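Long-range contacts in tail spike protein (Acinetobacter phage vB_AbaP_AS12, PDB 6EU4), which probably recognises and cleaves the capsular polysaccharide of its Acinetobacter host as a trimeric tailspike, letting the phage reach the cell surface: residues Ala248-Ser254 and Ala278-Tyr284; Cys327-His333 and Phe350-Tyr356. All coordinates share one frame; numbering follows the deposited sequence.

Contact 1: Ala248-Ser254 and Ala278-Tyr284; sequences ASASSRS and ATDAGLY
S254 and A278 meet inside the coil, CB to CB at 3.6 Å, in the buried, closely packed part of the contact. S254 OG donates to A248 O at 3.0 Å, while T279 N reaches A248 O from the opposite face of the carbonyl plane; two donors thus grip this buried oxygen. A250 N answers with a nearly straight bond to T279 O, completing a short parallel pairing, and F255 packs on A248 and A278. On the other face T279 OG1 donates to D280 OD2 from above the carboxylate plane (57° out of it). Toward solvent the strands open into turns. There G282 N binds S251 O from well above its carbonyl plane, and S252 O accepts both L283 N, in plane on a lone pair at 2.9 Å, and Y284 N. R253 runs beside Y284, R253 CD lying at the ring edge, 3.9 Å from Y284 CD2. L283 CD2 lies 4.0 Å from R253 CG. Bent at chi3 (-77°), the arginine ends in salt bridges to D287 and E231. Parallel pairing, stacked turns and then parallel pairing again, one residue out of step, mark successive coils of a parallel beta-helix.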
# COMPACT_ATOMS: atom_id res chain seq x y z
N ALA A 248 -14.95 11.93 12.07
CA ALA A 248 -15.15 12.10 13.51
C ALA A 248 -14.57 13.45 13.91
O ALA A 248 -13.35 13.63 13.99
CB ALA A 248 -14.51 10.96 14.29
N SER A 249 -15.47 14.40 14.15
CA SER A 249 -15.11 15.73 14.62
C SER A 249 -15.41 15.78 16.11
O SER A 249 -16.56 15.60 16.53
CB SER A 249 -15.88 16.80 13.85
OG SER A 249 -15.64 16.69 12.45
N ALA A 250 -14.37 15.99 16.91
CA ALA A 250 -14.49 15.89 18.36
C ALA A 250 -13.59 16.92 19.02
O ALA A 250 -12.56 17.30 18.46
CB ALA A 250 -14.07 14.51 18.85
N SER A 251 -13.96 17.36 20.23
CA SER A 251 -13.12 18.31 20.93
C SER A 251 -11.93 17.66 21.63
O SER A 251 -10.93 18.34 21.83
CB SER A 251 -13.94 19.12 21.95
OG SER A 251 -14.40 18.27 23.00
N SER A 252 -11.99 16.38 21.98
CA SER A 252 -10.89 15.72 22.68
C SER A 252 -10.22 14.63 21.85
O SER A 252 -9.03 14.74 21.52
CB SER A 252 -11.38 15.16 24.02
OG SER A 252 -10.32 14.53 24.72
N ARG A 253 -10.94 13.56 21.49
CA ARG A 253 -10.37 12.47 20.69
C ARG A 253 -11.35 12.09 19.59
O ARG A 253 -12.52 11.82 19.87
CB ARG A 253 -10.02 11.25 21.55
CG ARG A 253 -8.96 11.50 22.61
CD ARG A 253 -8.60 10.23 23.38
NE ARG A 253 -9.63 9.90 24.35
CZ ARG A 253 -9.77 8.71 24.94
NH1 ARG A 253 -8.93 7.72 24.67
NH2 ARG A 253 -10.76 8.51 25.81
N SER A 254 -10.88 12.08 18.34
CA SER A 254 -11.76 11.78 17.21
C SER A 254 -12.08 10.29 17.13
O SER A 254 -13.25 9.90 17.20
CB SER A 254 -11.15 12.28 15.90
OG SER A 254 -11.06 13.70 15.92
N ALA A 278 -10.39 12.73 10.63
CA ALA A 278 -10.40 13.16 12.03
C ALA A 278 -10.24 14.67 12.06
O ALA A 278 -9.33 15.20 11.43
CB ALA A 278 -9.27 12.50 12.82
N THR A 279 -11.15 15.38 12.73
CA THR A 279 -10.98 16.82 12.84
C THR A 279 -11.20 17.29 14.27
O THR A 279 -11.94 16.69 15.06
CB THR A 279 -11.94 17.63 11.90
OG1 THR A 279 -13.28 17.53 12.35
CG2 THR A 279 -11.88 17.13 10.43
N ASP A 280 -10.54 18.40 14.59
CA ASP A 280 -10.80 19.28 15.72
C ASP A 280 -10.28 18.74 17.05
O ASP A 280 -10.25 19.50 18.03
CB ASP A 280 -12.30 19.60 15.85
CG ASP A 280 -12.85 20.24 14.56
OD1 ASP A 280 -12.30 21.27 14.16
OD2 ASP A 280 -13.76 19.68 13.92
N ALA A 281 -9.85 17.49 17.12
CA ALA A 281 -9.45 16.89 18.39
C ALA A 281 -8.33 17.65 19.09
O ALA A 281 -7.30 17.98 18.50
CB ALA A 281 -9.02 15.45 18.14
N GLY A 282 -8.52 17.88 20.39
CA GLY A 282 -7.56 18.62 21.18
C GLY A 282 -6.57 17.78 21.97
O GLY A 282 -5.62 18.35 22.53
N LEU A 283 -6.77 16.46 22.02
CA LEU A 283 -5.90 15.55 22.77
C LEU A 283 -5.20 14.55 21.86
O LEU A 283 -3.96 14.53 21.83
CB LEU A 283 -6.72 14.83 23.86
CG LEU A 283 -5.98 13.78 24.70
CD1 LEU A 283 -4.86 14.42 25.46
CD2 LEU A 283 -6.93 13.05 25.67
N TYR A 284 -5.94 13.70 21.14
CA TYR A 284 -5.41 12.83 20.10
C TYR A 284 -6.36 12.83 18.92
O TYR A 284 -7.58 12.77 19.10
CB TYR A 284 -5.24 11.38 20.55
CG TYR A 284 -4.32 11.18 21.70
CD1 TYR A 284 -2.95 11.38 21.56
CD2 TYR A 284 -4.81 10.75 22.94
CE1 TYR A 284 -2.10 11.19 22.61
CE2 TYR A 284 -3.95 10.56 24.00
CZ TYR A 284 -2.60 10.79 23.83
OH TYR A 284 -1.73 10.58 24.87

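Contact 2: Cys327-His333 and Phe350-Tyr356; sequences CMNEHLH and FNGQAIY
N329 lies over G352 and leads inward between F350 and I355. Its CB carries CG between the backbone N and the carbonyl carbon (chi1 86°), a torsion that folds the amide back across the neighbouring strand. CG then sits 4.0 Å from G352 CA. Beyond it OD1 comes within 3.1 Å of G352 CA and meets the F350 ring in plane at its edge, 3.4 Å from CE2, with amide and ring nearly coplanar; ND2 rests on I355 CG1 at 3.6 Å. F350 also turns one face to C327 O, and F337 and F388 pack around its ring. The strands run parallel and in register: C327 O takes N351 N, N329 O takes Q353 N and L332 O takes Y356 N, with H331 N and L332 N donating back to Q353 O and A354 O. On the outer face Q353 NE2 donates to N351 OD1 at 3.0 Å, and a water donates to both E330 OE1 and Q353 OE1. Q353 NE2 and N351 ND2 also bond to Q292 and N321 of the second subunit. H333 and Y356 rings lie slid apart, centroids 4.9 Å apart, and another water joins H331 ND1 to Y356 OH. The chemistry implies two unlike faces: a polar one linking subunits, and a core where N329 OD1, buried without a polar partner, has G352, F350 and I355 carbons nearest.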
# COMPACT_ATOMS: atom_id res chain seq x y z
N CYS A 327 -1.91 9.09 3.17
CA CYS A 327 -2.70 9.85 4.13
C CYS A 327 -2.16 11.27 4.27
O CYS A 327 -1.05 11.60 3.82
CB CYS A 327 -2.75 9.13 5.48
SG CYS A 327 -3.70 7.55 5.36
N MSE A 328 -2.96 12.13 4.90
CA MSE A 328 -2.64 13.55 5.05
C MSE A 328 -2.97 14.10 6.42
O MSE A 328 -3.77 13.53 7.17
CB MSE A 328 -3.39 14.39 4.00
CG MSE A 328 -3.09 13.99 2.59
SE MSE A 328 -3.82 15.29 1.33
CE MSE A 328 -2.78 16.88 1.83
N ASN A 329 -2.39 15.25 6.71
CA ASN A 329 -2.88 16.10 7.76
C ASN A 329 -2.65 17.55 7.35
O ASN A 329 -1.72 17.86 6.59
CB ASN A 329 -2.20 15.82 9.12
CG ASN A 329 -0.92 16.57 9.28
OD1 ASN A 329 0.14 16.14 8.82
ND2 ASN A 329 -1.01 17.74 9.92
N GLU A 330 -3.50 18.43 7.88
CA GLU A 330 -3.36 19.87 7.69
C GLU A 330 -3.67 20.56 9.01
O GLU A 330 -4.77 20.40 9.55
CB GLU A 330 -4.31 20.38 6.60
CG GLU A 330 -4.09 19.75 5.21
CD GLU A 330 -4.92 20.37 4.10
OE1 GLU A 330 -5.22 21.58 4.15
OE2 GLU A 330 -5.24 19.62 3.15
N HIS A 331 -2.71 21.36 9.50
CA HIS A 331 -2.82 22.20 10.69
C HIS A 331 -2.78 21.35 11.95
O HIS A 331 -3.81 20.86 12.43
CB HIS A 331 -4.09 23.07 10.65
CG HIS A 331 -4.21 23.90 9.41
ND1 HIS A 331 -3.43 25.01 9.18
CD2 HIS A 331 -4.99 23.75 8.32
CE1 HIS A 331 -3.72 25.50 7.99
NE2 HIS A 331 -4.66 24.75 7.45
N LEU A 332 -1.57 21.19 12.49
CA LEU A 332 -1.32 20.34 13.64
C LEU A 332 -0.50 21.10 14.65
O LEU A 332 0.59 21.59 14.34
CB LEU A 332 -0.59 19.06 13.24
CG LEU A 332 -0.23 18.11 14.40
CD1 LEU A 332 -1.50 17.57 15.01
CD2 LEU A 332 0.65 16.96 13.92
N HIS A 333 -1.05 21.22 15.86
CA HIS A 333 -0.33 21.69 17.05
C HIS A 333 -0.32 20.52 18.03
O HIS A 333 -1.31 20.26 18.73
CB HIS A 333 -0.99 22.92 17.65
CG HIS A 333 -0.96 24.12 16.76
ND1 HIS A 333 -0.01 25.12 16.88
CD2 HIS A 333 -1.75 24.48 15.73
CE1 HIS A 333 -0.23 26.04 15.97
NE2 HIS A 333 -1.28 25.68 15.25
N PHE A 350 2.97 9.96 2.71
CA PHE A 350 2.23 10.94 3.50
C PHE A 350 2.38 12.33 2.90
O PHE A 350 3.33 12.64 2.18
CB PHE A 350 2.71 10.94 4.96
CG PHE A 350 1.68 11.44 5.94
CD1 PHE A 350 0.72 10.58 6.43
CD2 PHE A 350 1.67 12.77 6.36
CE1 PHE A 350 -0.25 11.01 7.31
CE2 PHE A 350 0.70 13.21 7.25
CZ PHE A 350 -0.27 12.34 7.72
N ASN A 351 1.39 13.19 3.18
CA ASN A 351 1.50 14.59 2.79
C ASN A 351 0.96 15.37 3.99
O ASN A 351 -0.26 15.48 4.18
CB ASN A 351 0.76 14.85 1.48
CG ASN A 351 0.92 16.27 0.97
OD1 ASN A 351 1.22 17.20 1.73
ND2 ASN A 351 0.69 16.45 -0.33
N GLY A 352 1.87 15.85 4.83
CA GLY A 352 1.51 16.54 6.06
C GLY A 352 1.90 18.01 5.97
O GLY A 352 3.02 18.35 5.59
N GLN A 353 0.95 18.88 6.32
CA GLN A 353 1.09 20.31 6.09
C GLN A 353 0.80 21.08 7.37
O GLN A 353 -0.08 20.70 8.15
CB GLN A 353 0.14 20.76 4.98
CG GLN A 353 0.35 19.94 3.72
CD GLN A 353 -0.55 20.37 2.57
OE1 GLN A 353 -1.26 21.36 2.67
NE2 GLN A 353 -0.50 19.62 1.46
N ALA A 354 1.54 22.17 7.56
CA ALA A 354 1.27 23.14 8.61
C ALA A 354 1.33 22.45 9.97
O ALA A 354 0.37 22.41 10.74
CB ALA A 354 -0.08 23.83 8.37
N ILE A 355 2.49 21.87 10.24
CA ILE A 355 2.77 21.18 11.50
C ILE A 355 3.73 22.06 12.29
O ILE A 355 4.90 22.22 11.93
CB ILE A 355 3.35 19.77 11.28
CG1 ILE A 355 2.37 18.91 10.46
CG2 ILE A 355 3.67 19.13 12.65
CD1 ILE A 355 3.08 17.73 9.78
N TYR A 356 3.22 22.63 13.39
CA TYR A 356 3.97 23.61 14.18
C TYR A 356 4.64 22.90 15.34
O TYR A 356 4.07 22.74 16.41
CB TYR A 356 3.02 24.71 14.61
CG TYR A 356 2.44 25.33 13.40
CD1 TYR A 356 3.21 26.17 12.59
CD2 TYR A 356 1.17 25.01 12.98
CE1 TYR A 356 2.69 26.72 11.42
CE2 TYR A 356 0.64 25.57 11.81
CZ TYR A 356 1.40 26.41 11.04
OH TYR A 356 0.86 26.94 9.88
O HOH W 1 -2.61 23.13 4.69
O HOH W 2 -1.90 27.19 10.23

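Contact 1 closes before contact 2 opens along the chain, and their centres lie 15 Å apart in the same parallel beta-helix, with nearest atoms about 6 Å apart and no touch. Strand 284-304 connects them: it pairs with strands 253-257 and 277-279 on the side of contact 1 and with strand 321-334 of contact 2. Side chains of contact 1 also rest on strand 311-318, whereas strand 351-355 of contact 2 pairs in turn with strand 387-390. Only contact 2 reaches another subunit; contact 1 touches no other chain. Together they mark two levels of the elongated shaft of stacked coils, bridged by strand 284-304, with contact 2 at an interface of the trimer.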